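Side-chain contacts in Endonuclease/exonuclease/phosphatase domain-containing protein (Enterococcus faecalis, PDB 3L1W), which belongs to the endonuclease/exonuclease/phosphatase family of DNase I-like proteins and may act as a 3'-5' RNA exonuclease, although its function has not been established: residues Glu174-Val179 / Ile214-Val219; Ser186-Leu189 / Pro195-Thr198; Thr124-Ile129 / Lys220-Gln225; Tyr159-Met164 / Lys181-Ser186. All coordinates share one frame; numbering follows the deposited sequence.

Contact 1 (Glu174-Val179 / Ile214-Val219)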
loop_
_atom_site.group_PDB
_atom_site.type_symbol
_atom_site.label_atom_id
_atom_site.label_comp_id
_atom_site.label_asym_id
_atom_site.label_seq_id
_atom_site.Cartn_x
_atom_site.Cartn_y
_atom_site.Cartn_z
ATOM N N GLU A 174 5.134 24.572 19.982
ATOM C CA GLU A 174 4.700 24.395 21.367
ATOM C C GLU A 174 3.601 23.354 21.508
ATOM O O GLU A 174 3.576 22.598 22.476
ATOM C CB GLU A 174 4.219 25.725 21.975
ATOM C CG GLU A 174 5.319 26.661 22.430
ATOM C CD GLU A 174 4.786 27.789 23.310
ATOM O OE1 GLU A 174 4.379 27.508 24.460
ATOM O OE2 GLU A 174 4.774 28.953 22.851
ATOM N N VAL A 175 2.681 23.312 20.550
ATOM C CA VAL A 175 1.582 22.368 20.647
ATOM C C VAL A 175 2.082 20.924 20.776
ATOM O O VAL A 175 1.483 20.125 21.486
ATOM C CB VAL A 175 0.568 22.520 19.484
ATOM C CG1 VAL A 175 1.207 22.164 18.146
ATOM C CG2 VAL A 175 -0.682 21.659 19.750
ATOM N N HIS A 176 3.193 20.595 20.117
ATOM C CA HIS A 176 3.719 19.235 20.200
ATOM C C HIS A 176 4.315 18.955 21.572
ATOM O O HIS A 176 4.225 17.840 22.081
ATOM C CB HIS A 176 4.743 18.961 19.093
ATOM C CG HIS A 176 4.128 18.825 17.739
ATOM N ND1 HIS A 176 3.398 17.719 17.360
ATOM C CD2 HIS A 176 4.110 19.669 16.680
ATOM C CE1 HIS A 176 2.973 17.879 16.119
ATOM N NE2 HIS A 176 3.386 19.058 15.686
ATOM N N GLN A 177 4.923 19.966 22.172
ATOM C CA GLN A 177 5.469 19.822 23.518
ATOM C C GLN A 177 4.346 19.537 24.502
ATOM O O GLN A 177 4.488 18.725 25.418
ATOM C CB GLN A 177 6.248 21.076 23.938
ATOM C CG GLN A 177 7.565 21.246 23.196
ATOM C CD GLN A 177 8.481 20.047 23.364
ATOM O OE1 GLN A 177 8.773 19.329 22.404
ATOM N NE2 GLN A 177 8.928 19.814 24.592
ATOM N N LEU A 178 3.206 20.194 24.304
ATOM C CA LEU A 178 2.056 19.986 25.177
ATOM C C LEU A 178 1.514 18.569 25.016
ATOM O O LEU A 178 1.259 17.851 25.992
ATOM C CB LEU A 178 0.956 21.000 24.859
ATOM C CG LEU A 178 -0.356 20.836 25.627
ATOM C CD1 LEU A 178 -0.117 20.996 27.115
ATOM C CD2 LEU A 178 -1.381 21.844 25.135
ATOM N N VAL A 179 1.315 18.178 23.769
ATOM C CA VAL A 179 0.800 16.850 23.462
ATOM C C VAL A 179 1.715 15.744 24.018
ATOM O O VAL A 179 1.243 14.736 24.532
ATOM C CB VAL A 179 0.577 16.711 21.943
ATOM C CG1 VAL A 179 0.380 15.256 21.543
ATOM C CG2 VAL A 179 -0.610 17.582 21.512
ATOM N N ILE A 214 3.061 17.833 8.999
ATOM C CA ILE A 214 1.977 18.474 9.738
ATOM C C ILE A 214 0.874 17.512 10.200
ATOM O O ILE A 214 0.066 17.867 11.055
ATOM C CB ILE A 214 1.363 19.668 8.961
ATOM C CG1 ILE A 214 0.811 19.231 7.595
ATOM C CG2 ILE A 214 2.396 20.801 8.817
ATOM C CD1 ILE A 214 0.136 20.385 6.828
ATOM N N ASP A 215 0.874 16.293 9.663
ATOM C CA ASP A 215 -0.089 15.273 10.094
ATOM C C ASP A 215 0.603 14.306 11.033
ATOM O O ASP A 215 1.758 13.962 10.807
ATOM C CB ASP A 215 -0.625 14.510 8.886
ATOM C CG ASP A 215 -1.311 15.417 7.898
ATOM O OD1 ASP A 215 -2.424 15.879 8.202
ATOM O OD2 ASP A 215 -0.732 15.684 6.824
ATOM N N TYR A 216 -0.109 13.864 12.069
ATOM C CA TYR A 216 0.462 13.048 13.135
ATOM C C TYR A 216 -0.503 11.993 13.644
ATOM O O TYR A 216 -1.724 12.185 13.634
ATOM C CB TYR A 216 0.867 13.927 14.326
ATOM C CG TYR A 216 2.004 14.863 14.012
ATOM C CD1 TYR A 216 3.306 14.556 14.390
ATOM C CD2 TYR A 216 1.782 16.040 13.312
ATOM C CE1 TYR A 216 4.357 15.407 14.083
ATOM C CE2 TYR A 216 2.823 16.885 12.989
ATOM C CZ TYR A 216 4.102 16.569 13.381
ATOM O OH TYR A 216 5.131 17.418 13.069
ATOM N N ILE A 217 0.065 10.882 14.104
ATOM C CA ILE A 217 -0.680 9.898 14.864
ATOM C C ILE A 217 0.007 9.772 16.214
ATOM O O ILE A 217 1.088 9.189 16.325
ATOM C CB ILE A 217 -0.746 8.536 14.140
ATOM C CG1 ILE A 217 -1.509 8.676 12.823
ATOM C CG2 ILE A 217 -1.397 7.478 15.032
ATOM C CD1 ILE A 217 -1.590 7.349 12.023
ATOM N N TYR A 218 -0.620 10.354 17.231
ATOM C CA TYR A 218 -0.103 10.310 18.598
ATOM C C TYR A 218 -0.819 9.214 19.374
ATOM O O TYR A 218 -2.038 9.039 19.240
ATOM C CB TYR A 218 -0.308 11.666 19.294
ATOM C CG TYR A 218 0.817 12.655 19.068
ATOM C CD1 TYR A 218 1.990 12.566 19.801
ATOM C CD2 TYR A 218 0.689 13.697 18.149
ATOM C CE1 TYR A 218 3.027 13.471 19.615
ATOM C CE2 TYR A 218 1.720 14.618 17.953
ATOM C CZ TYR A 218 2.885 14.495 18.693
ATOM O OH TYR A 218 3.913 15.390 18.524
ATOM N N VAL A 219 -0.074 8.484 20.194
ATOM C CA VAL A 219 -0.650 7.353 20.908
ATOM C C VAL A 219 -0.434 7.425 22.410
ATOM O O VAL A 219 0.588 7.927 22.888
ATOM C CB VAL A 219 -0.107 6.007 20.363
ATOM C CG1 VAL A 219 -0.415 5.872 18.867
ATOM C CG2 VAL A 219 1.385 5.880 20.613
#
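His176 reaches from helix 174-179 to the tyrosines of strand 215-219, and its imidazole shows how one ring can serve a polar and an apolar contact at once. The polar contact is with Tyr218: ND1 lies 2.7 Å from the OH atom of that tyrosine, a hydrogen bond bent to 144°. The hydroxyl sits at the imidazole edge, near its plane. Tyr218 OH also bonds Gln180 NE2, while His176 NE2 is held by Ala169 O, so both imidazole nitrogens are engaged and the ring is fixed in rotation.

The aromatic contact is with Tyr216. His176 CE1 stands over the centre of the phenol ring, coming within 3.2 Å of Tyr216 CZ, yet the two planes are inclined at 51°, so the pair is neither a stack nor a T. Tyr216 OH bonds Glu213 O. Phe167 meets all three rings and completes the aromatic cluster.

The aliphatic contact is a CH-pi interaction. Val179 CG1, anti to the backbone N (chi1 166°), lies 3.5 Å from the centroid of the Tyr218 ring, almost on its normal. That ring therefore takes a methyl on one face and the imidazole at its hydroxyl end.

The helix and strand run roughly parallel, their axes 11.4 Å apart at closest approach, a gap spanned by these side chains. All four residues are buried, which suggests that the polar atoms of the cluster rely on each other, on Gln180 and on backbone carbonyls more than on bulk water.

Contact 2 (Ser186-Leu189 / Pro195-Thr198)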
loop_
_atom_site.group_PDB
_atom_site.type_symbol
_atom_site.label_atom_id
_atom_site.label_comp_id
_atom_site.label_asym_id
_atom_site.label_seq_id
_atom_site.Cartn_x
_atom_site.Cartn_y
_atom_site.Cartn_z
ATOM N N SER A 186 3.815 8.235 17.161
ATOM C CA SER A 186 3.957 6.847 16.708
ATOM C C SER A 186 5.083 6.612 15.692
ATOM O O SER A 186 5.670 5.534 15.659
ATOM C CB SER A 186 2.628 6.348 16.136
ATOM O OG SER A 186 2.272 7.077 14.974
ATOM N N LYS A 187 5.383 7.602 14.859
ATOM C CA LYS A 187 6.341 7.371 13.776
ATOM C C LYS A 187 7.791 7.268 14.251
ATOM O O LYS A 187 8.669 6.875 13.475
ATOM C CB LYS A 187 6.193 8.404 12.642
ATOM C CG LYS A 187 6.698 9.811 12.955
ATOM C CD LYS A 187 6.753 10.647 11.670
ATOM C CE LYS A 187 7.158 12.102 11.927
ATOM N NZ LYS A 187 6.148 12.881 12.720
ATOM N N ASN A 188 8.040 7.607 15.518
ATOM C CA ASN A 188 9.376 7.446 16.095
ATOM C C ASN A 188 9.503 6.179 16.943
ATOM O O ASN A 188 10.564 5.912 17.516
ATOM C CB ASN A 188 9.746 8.661 16.950
ATOM C CG ASN A 188 9.876 9.930 16.133
ATOM O OD1 ASN A 188 10.198 9.883 14.952
ATOM N ND2 ASN A 188 9.623 11.077 16.763
ATOM N N LEU A 189 8.424 5.406 17.015
ATOM C CA LEU A 189 8.362 4.257 17.913
ATOM C C LEU A 189 8.687 2.925 17.250
ATOM O O LEU A 189 8.979 1.940 17.936
ATOM C CB LEU A 189 6.992 4.166 18.575
ATOM C CG LEU A 189 6.640 5.289 19.547
ATOM C CD1 LEU A 189 5.316 4.970 20.195
ATOM C CD2 LEU A 189 7.740 5.483 20.588
ATOM N N PRO A 195 7.914 8.711 3.239
ATOM C CA PRO A 195 8.482 9.961 3.748
ATOM C C PRO A 195 8.001 10.263 5.169
ATOM O O PRO A 195 6.892 9.869 5.538
ATOM C CB PRO A 195 7.953 11.006 2.761
ATOM C CG PRO A 195 6.665 10.434 2.259
ATOM C CD PRO A 195 6.888 8.932 2.201
ATOM N N ARG A 196 8.819 10.957 5.959
ATOM C CA ARG A 196 8.386 11.357 7.296
ATOM C C ARG A 196 7.393 12.522 7.235
ATOM O O ARG A 196 6.553 12.670 8.119
ATOM C CB ARG A 196 9.590 11.688 8.187
ATOM C CG ARG A 196 10.428 10.463 8.552
ATOM C CD ARG A 196 11.676 10.825 9.373
ATOM N NE ARG A 196 11.349 11.507 10.625
ATOM C CZ ARG A 196 10.995 10.892 11.751
ATOM N NH1 ARG A 196 10.912 9.569 11.795
ATOM N NH2 ARG A 196 10.720 11.603 12.838
ATOM N N GLY A 197 7.493 13.333 6.185
ATOM C CA GLY A 197 6.555 14.417 5.956
ATOM C C GLY A 197 5.331 13.955 5.189
ATOM O O GLY A 197 5.340 12.887 4.566
ATOM N N THR A 198 4.281 14.775 5.220
ATOM C CA THR A 198 2.969 14.359 4.762
ATOM C C THR A 198 2.300 15.346 3.805
ATOM O O THR A 198 1.345 14.995 3.127
ATOM C CB THR A 198 2.035 14.166 5.980
ATOM O OG1 THR A 198 1.875 15.413 6.661
ATOM C CG2 THR A 198 2.654 13.166 6.966
#
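Asn188 OD1 is gripped by both terminal nitrogens of Arg196. The stronger bond comes from Arg196 NH2, 2.8 Å from Asn188 OD1, with an N-H...O angle of 163°; it arrives in the carbonyl plane on a lone pair. Arg196 NH1 adds a weak bond to the same oxygen at 3.3 Å. Amide and guanidinium planes lie only 7° apart, so the fork of N-H groups closes on the oxygen nearly edge-on and limits how far either flat group can twist.

Lys187 supplies a different kind of contact. Its CE lies over one face of the guanidinium, offset toward the rim and 3.7 Å from Arg196 NH2. A bend at the end of the lysine chain (chi4 -66°) directs NZ to a salt bridge with Asp185 OD2, whose negative charge probably eases the nearness of the two cations.

Asn188 and Arg196 are exposed, whereas Lys187 is buried and also packs on Tyr216 and Thr227. The two loops lie before and after strand 191-193, an outermost strand of the seven-stranded sheet. The contact is thus a side-chain clasp between loops flanking an edge strand, set in the two-sheet architecture of the DNase I-like fold.

Contact 3 (Thr124-Ile129 / Lys220-Gln225)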
loop_
_atom_site.group_PDB
_atom_site.type_symbol
_atom_site.label_atom_id
_atom_site.label_comp_id
_atom_site.label_asym_id
_atom_site.label_seq_id
_atom_site.Cartn_x
_atom_site.Cartn_y
_atom_site.Cartn_z
ATOM N N THR A 124 -12.155 -4.009 26.167
ATOM C CA THR A 124 -11.950 -2.652 26.664
ATOM C C THR A 124 -11.982 -1.626 25.536
ATOM O O THR A 124 -11.393 -1.841 24.479
ATOM C CB THR A 124 -10.610 -2.539 27.392
ATOM O OG1 THR A 124 -9.569 -3.024 26.535
ATOM C CG2 THR A 124 -10.635 -3.365 28.673
ATOM N N PRO A 125 -12.666 -0.499 25.769
ATOM C CA PRO A 125 -12.830 0.568 24.780
ATOM C C PRO A 125 -11.543 1.356 24.581
ATOM O O PRO A 125 -10.647 1.324 25.429
ATOM C CB PRO A 125 -13.876 1.488 25.425
ATOM C CG PRO A 125 -14.453 0.723 26.565
ATOM C CD PRO A 125 -13.375 -0.197 27.020
ATOM N N PHE A 126 -11.459 2.057 23.458
ATOM C CA PHE A 126 -10.401 3.039 23.249
ATOM C C PHE A 126 -10.980 4.312 22.643
ATOM O O PHE A 126 -12.043 4.289 22.008
ATOM C CB PHE A 126 -9.276 2.482 22.375
ATOM C CG PHE A 126 -9.700 2.134 20.974
ATOM C CD1 PHE A 126 -10.288 0.905 20.699
ATOM C CD2 PHE A 126 -9.501 3.024 19.929
ATOM C CE1 PHE A 126 -10.674 0.576 19.406
ATOM C CE2 PHE A 126 -9.879 2.707 18.633
ATOM C CZ PHE A 126 -10.474 1.477 18.369
ATOM N N LEU A 127 -10.275 5.418 22.849
ATOM C CA LEU A 127 -10.724 6.722 22.379
ATOM C C LEU A 127 -9.989 7.147 21.111
ATOM O O LEU A 127 -8.760 7.035 21.031
ATOM C CB LEU A 127 -10.498 7.767 23.480
ATOM C CG LEU A 127 -10.842 9.214 23.146
ATOM C CD1 LEU A 127 -12.325 9.370 22.869
ATOM C CD2 LEU A 127 -10.418 10.121 24.300
ATOM N N VAL A 128 -10.744 7.621 20.119
ATOM C CA VAL A 128 -10.150 8.229 18.916
ATOM C C VAL A 128 -10.529 9.709 18.860
ATOM O O VAL A 128 -11.703 10.053 18.992
ATOM C CB VAL A 128 -10.651 7.545 17.645
ATOM C CG1 VAL A 128 -10.110 8.264 16.398
ATOM C CG2 VAL A 128 -10.256 6.070 17.635
ATOM N N ILE A 129 -9.538 10.582 18.671
ATOM C CA ILE A 129 -9.783 12.019 18.574
ATOM C C ILE A 129 -9.250 12.510 17.234
ATOM O O ILE A 129 -8.065 12.390 16.961
ATOM C CB ILE A 129 -9.062 12.805 19.694
ATOM C CG1 ILE A 129 -9.434 12.257 21.083
ATOM C CG2 ILE A 129 -9.388 14.289 19.594
ATOM C CD1 ILE A 129 -8.578 12.832 22.223
ATOM N N LYS A 220 -1.423 6.933 23.147
ATOM C CA LYS A 220 -1.301 6.725 24.585
ATOM C C LYS A 220 -1.920 5.377 24.909
ATOM O O LYS A 220 -3.101 5.152 24.642
ATOM C CB LYS A 220 -2.001 7.835 25.377
ATOM C CG LYS A 220 -2.192 7.527 26.873
ATOM C CD LYS A 220 -3.247 8.436 27.465
ATOM C CE LYS A 220 -3.731 7.962 28.828
ATOM N NZ LYS A 220 -4.674 6.814 28.724
ATOM N N GLY A 221 -1.113 4.472 25.453
ATOM C CA GLY A 221 -1.591 3.152 25.832
ATOM C C GLY A 221 -1.571 2.136 24.705
ATOM O O GLY A 221 -2.355 1.183 24.707
ATOM N N TRP A 222 -0.684 2.337 23.733
ATOM C CA TRP A 222 -0.585 1.443 22.580
ATOM C C TRP A 222 0.840 1.011 22.298
ATOM O O TRP A 222 1.781 1.771 22.501
ATOM C CB TRP A 222 -1.109 2.117 21.309
ATOM C CG TRP A 222 -2.540 2.509 21.367
ATOM C CD1 TRP A 222 -3.047 3.699 21.800
ATOM C CD2 TRP A 222 -3.659 1.712 20.974
ATOM N NE1 TRP A 222 -4.415 3.690 21.708
ATOM C CE2 TRP A 222 -4.817 2.484 21.198
ATOM C CE3 TRP A 222 -3.797 0.421 20.454
ATOM C CZ2 TRP A 222 -6.099 2.007 20.924
ATOM C CZ3 TRP A 222 -5.069 -0.049 20.182
ATOM C CH2 TRP A 222 -6.201 0.742 20.417
ATOM N N GLN A 223 0.984 -0.212 21.806
ATOM C CA GLN A 223 2.233 -0.651 21.206
ATOM C C GLN A 223 2.159 -0.339 19.719
ATOM O O GLN A 223 1.185 -0.694 19.062
ATOM C CB GLN A 223 2.431 -2.154 21.385
ATOM C CG GLN A 223 3.743 -2.645 20.771
ATOM C CD GLN A 223 3.912 -4.153 20.827
ATOM O OE1 GLN A 223 2.958 -4.892 21.067
ATOM N NE2 GLN A 223 5.138 -4.615 20.599
ATOM N N VAL A 224 3.182 0.320 19.189
ATOM C CA VAL A 224 3.225 0.613 17.757
ATOM C C VAL A 224 4.114 -0.389 17.019
ATOM O O VAL A 224 5.269 -0.603 17.403
ATOM C CB VAL A 224 3.719 2.037 17.512
ATOM C CG1 VAL A 224 3.808 2.326 16.009
ATOM C CG2 VAL A 224 2.782 3.021 18.197
ATOM N N GLN A 225 3.561 -1.009 15.979
ATOM C CA GLN A 225 4.265 -2.022 15.187
ATOM C C GLN A 225 4.958 -1.437 13.967
ATOM O O GLN A 225 5.999 -1.940 13.526
ATOM C CB GLN A 225 3.300 -3.109 14.719
ATOM C CG GLN A 225 3.009 -4.165 15.759
ATOM C CD GLN A 225 1.987 -3.707 16.759
ATOM O OE1 GLN A 225 2.271 -3.606 17.955
ATOM N NE2 GLN A 225 0.782 -3.415 16.277
#
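Phe126 and Trp222 meet between backbones that share no hydrogen bond, the nearest CA atoms being those of Phe126 and Gly221, 9.2 Å apart. Strand 126-132 belongs to the six-stranded sheet and strand 222-229 to the seven-stranded one. Gly221, with a positive phi of 86°, lies at the turn where the chain passes from the first sheet to the second.

The two rings form an edge-to-face (T-shaped) pair. Trp222 presents the edge of its six-membered ring to the face of Phe126, with the planes at 86° and the centroids 5.3 Å apart. The indole does not aim at the middle of the phenyl: CH2 stands over the face toward the rim, 3.8 Å from Phe126 CG. Trp222 CZ2 also touches the stem of the phenylalanine, 3.5 Å from Phe126 CB. The chi1 of Phe126 (64°) sets CG between the backbone N and the carbonyl carbon, and with it the near part of the ring meets the indole edge.

Leu162 and Pro160 pack on the indole, while Leu38 touches Phe126. Both aromatic residues are buried and no polar bond crosses between the segments. Cohesion here probably rests on burial of apolar surface and dispersion, with a weak electrostatic attraction between the indole C-H edge and the phenyl face.

Contact 4 (Tyr159-Met164 / Lys181-Ser186). With SO4 (sulfate ion), chain J.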
loop_
_atom_site.group_PDB
_atom_site.type_symbol
_atom_site.label_atom_id
_atom_site.label_comp_id
_atom_site.label_asym_id
_atom_site.label_seq_id
_atom_site.Cartn_x
_atom_site.Cartn_y
_atom_site.Cartn_z
ATOM N N TYR A 159 -8.940 5.931 29.052
ATOM C CA TYR A 159 -8.792 4.979 27.953
ATOM C C TYR A 159 -7.492 5.127 27.158
ATOM O O TYR A 159 -6.948 6.226 27.036
ATOM C CB TYR A 159 -9.949 5.128 26.947
ATOM C CG TYR A 159 -11.336 5.052 27.540
ATOM C CD1 TYR A 159 -11.870 3.840 27.953
ATOM C CD2 TYR A 159 -12.123 6.189 27.661
ATOM C CE1 TYR A 159 -13.144 3.769 28.494
ATOM C CE2 TYR A 159 -13.397 6.128 28.201
ATOM C CZ TYR A 159 -13.901 4.912 28.609
ATOM O OH TYR A 159 -15.167 4.840 29.139
ATOM N N PRO A 160 -7.019 4.018 26.567
ATOM C CA PRO A 160 -5.972 4.141 25.552
ATOM C C PRO A 160 -6.512 5.065 24.472
ATOM O O PRO A 160 -7.680 4.927 24.105
ATOM C CB PRO A 160 -5.852 2.722 24.990
ATOM C CG PRO A 160 -6.429 1.839 26.043
ATOM C CD PRO A 160 -7.514 2.637 26.695
ATOM N N THR A 161 -5.693 5.987 23.981
ATOM C CA THR A 161 -6.205 7.047 23.116
ATOM C C THR A 161 -5.345 7.218 21.875
ATOM O O THR A 161 -4.111 7.141 21.957
ATOM C CB THR A 161 -6.276 8.391 23.878
ATOM O OG1 THR A 161 -7.210 8.275 24.961
ATOM C CG2 THR A 161 -6.737 9.509 22.950
ATOM N N LEU A 162 -6.008 7.423 20.732
ATOM C CA LEU A 162 -5.356 7.722 19.456
ATOM C C LEU A 162 -5.730 9.157 19.095
ATOM O O LEU A 162 -6.902 9.461 18.844
ATOM C CB LEU A 162 -5.832 6.771 18.348
ATOM C CG LEU A 162 -5.618 5.279 18.614
ATOM C CD1 LEU A 162 -6.405 4.417 17.621
ATOM C CD2 LEU A 162 -4.137 4.943 18.580
ATOM N N LEU A 163 -4.736 10.034 19.116
ATOM C CA LEU A 163 -4.928 11.447 18.821
ATOM C C LEU A 163 -4.364 11.671 17.425
ATOM O O LEU A 163 -3.145 11.671 17.237
ATOM C CB LEU A 163 -4.172 12.292 19.856
ATOM C CG LEU A 163 -4.179 13.817 19.714
ATOM C CD1 LEU A 163 -5.560 14.401 20.011
ATOM C CD2 LEU A 163 -3.128 14.455 20.643
HETATM N N MSE A 164 -5.246 11.836 16.440
HETATM C CA MSE A 164 -4.834 11.711 15.040
HETATM C C MSE A 164 -5.336 12.858 14.206
HETATM O O MSE A 164 -6.498 13.227 14.290
HETATM C CB MSE A 164 -5.423 10.433 14.431
HETATM C CG MSE A 164 -5.396 9.244 15.344
HETATM SE SE MSE A 164 -6.277 7.703 14.528
HETATM C CE MSE A 164 -4.988 7.373 13.145
ATOM N N LYS A 181 3.455 15.573 26.656
ATOM C CA LYS A 181 3.334 15.314 28.088
ATOM C C LYS A 181 2.577 14.002 28.322
ATOM O O LYS A 181 2.857 13.285 29.280
ATOM C CB LYS A 181 2.611 16.469 28.790
ATOM C CG LYS A 181 3.298 17.824 28.666
ATOM C CD LYS A 181 4.447 17.959 29.634
ATOM C CE LYS A 181 4.880 19.414 29.768
ATOM N NZ LYS A 181 5.650 19.652 31.023
ATOM N N LYS A 182 1.619 13.686 27.446
ATOM C CA LYS A 182 0.782 12.498 27.627
ATOM C C LYS A 182 0.863 11.468 26.494
ATOM O O LYS A 182 0.536 10.300 26.702
ATOM C CB LYS A 182 -0.685 12.891 27.849
ATOM C CG LYS A 182 -0.951 13.608 29.172
ATOM C CD LYS A 182 -2.411 14.018 29.295
ATOM C CE LYS A 182 -2.638 14.913 30.515
ATOM N NZ LYS A 182 -2.403 14.188 31.791
ATOM N N PHE A 183 1.283 11.901 25.306
ATOM C CA PHE A 183 1.274 11.041 24.119
ATOM C C PHE A 183 2.660 10.879 23.529
ATOM O O PHE A 183 3.550 11.699 23.767
ATOM C CB PHE A 183 0.383 11.647 23.016
ATOM C CG PHE A 183 -1.078 11.692 23.363
ATOM C CD1 PHE A 183 -1.934 10.686 22.938
ATOM C CD2 PHE A 183 -1.596 12.740 24.113
ATOM C CE1 PHE A 183 -3.282 10.722 23.262
ATOM C CE2 PHE A 183 -2.944 12.782 24.432
ATOM C CZ PHE A 183 -3.781 11.773 24.003
ATOM N N GLN A 184 2.830 9.832 22.725
ATOM C CA GLN A 184 4.054 9.657 21.950
ATOM C C GLN A 184 3.751 9.692 20.460
ATOM O O GLN A 184 2.721 9.180 20.024
ATOM C CB GLN A 184 4.715 8.319 22.286
ATOM C CG GLN A 184 5.182 8.194 23.711
ATOM C CD GLN A 184 5.946 6.900 23.933
ATOM O OE1 GLN A 184 5.366 5.811 23.915
ATOM N NE2 GLN A 184 7.254 7.011 24.133
ATOM N N ASP A 185 4.647 10.294 19.681
ATOM C CA ASP A 185 4.527 10.295 18.229
ATOM C C ASP A 185 4.836 8.899 17.692
ATOM O O ASP A 185 5.976 8.432 17.763
ATOM C CB ASP A 185 5.476 11.330 17.619
ATOM C CG ASP A 185 5.348 11.429 16.113
ATOM O OD1 ASP A 185 4.695 10.564 15.499
ATOM O OD2 ASP A 185 5.919 12.380 15.537
ATOM N N SER A 186 3.815 8.235 17.161
ATOM C CA SER A 186 3.957 6.847 16.708
ATOM C C SER A 186 5.083 6.612 15.692
ATOM O O SER A 186 5.670 5.534 15.659
ATOM C CB SER A 186 2.628 6.348 16.136
ATOM O OG SER A 186 2.272 7.077 14.974
HETATM S S SO4 J . -2.901 16.857 33.922
HETATM O O1 SO4 J . -3.621 17.492 32.822
HETATM O O2 SO4 J . -3.409 15.504 34.136
HETATM O O3 SO4 J . -1.478 16.806 33.599
HETATM O O4 SO4 J . -3.084 17.638 35.142
#
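Phe183 receives Leu163 on one face and Thr161 at its rim. The face contact includes a CH-pi interaction: Leu163 CD2 stands 4.1 Å from the centroid of the Phe183 ring, above its middle, while Leu163 CB adds a touch 3.9 Å from Phe183 CE1. With CG anti to the backbone N (chi1 177°), the leucine branch carries CD2 over the ring, while CB, nearer the backbone, meets a rim carbon. At the edge, Thr161 CG2 approaches Phe183 CE1 to 3.7 Å, close to the ring plane.

The polar side-chain ends bond outside this apolar patch. Thr161 turns its methyl to the phenyl and its hydroxyl back along its own chain, where OG1 donates to Tyr159 O at 2.9 Å from well above the carbonyl plane. Lys182, the residue before Phe183 in the chain, bends at its end so that NZ bonds sulfate O2 at 2.9 Å; His153 NE2 holds the same ion, probably a crystallisation component.

Strands 161-164 and 184-185 are not neighbours in the six-stranded sheet: strand 215-220 runs between them, pairing with both. Phe183 thus leans across the middle strand, touching Tyr218 on the way, to reach Leu163, which itself packs against Val179 of helix 174-179 and Ile129 of strand 126-132.

In the fold
Contacts 1, 3 and 4 are buried, whereas contact 2 joins loops and is only partly so. Contacts 1 and 4 lie about 9 Å apart, centre to centre, and share the six-stranded sheet: one brings helix 174-179 onto strand 215-220, the other spans the strands on either side of it. Contact 3, its centre about 7 Å from that of contact 4, instead joins the two sheets. Chemistry follows place. The partly exposed loops of contact 2 use an amide and a guanidinium, the helix-sheet interface mixes hydrogen bonding with aromatic packing, contact 3 sets one aromatic ring against another, and contact 4 sets aliphatic carbons round a phenyl. Contact 2 adjoins contact 1 through Thr198 and Asp215, and shares Ser186 with contact 4.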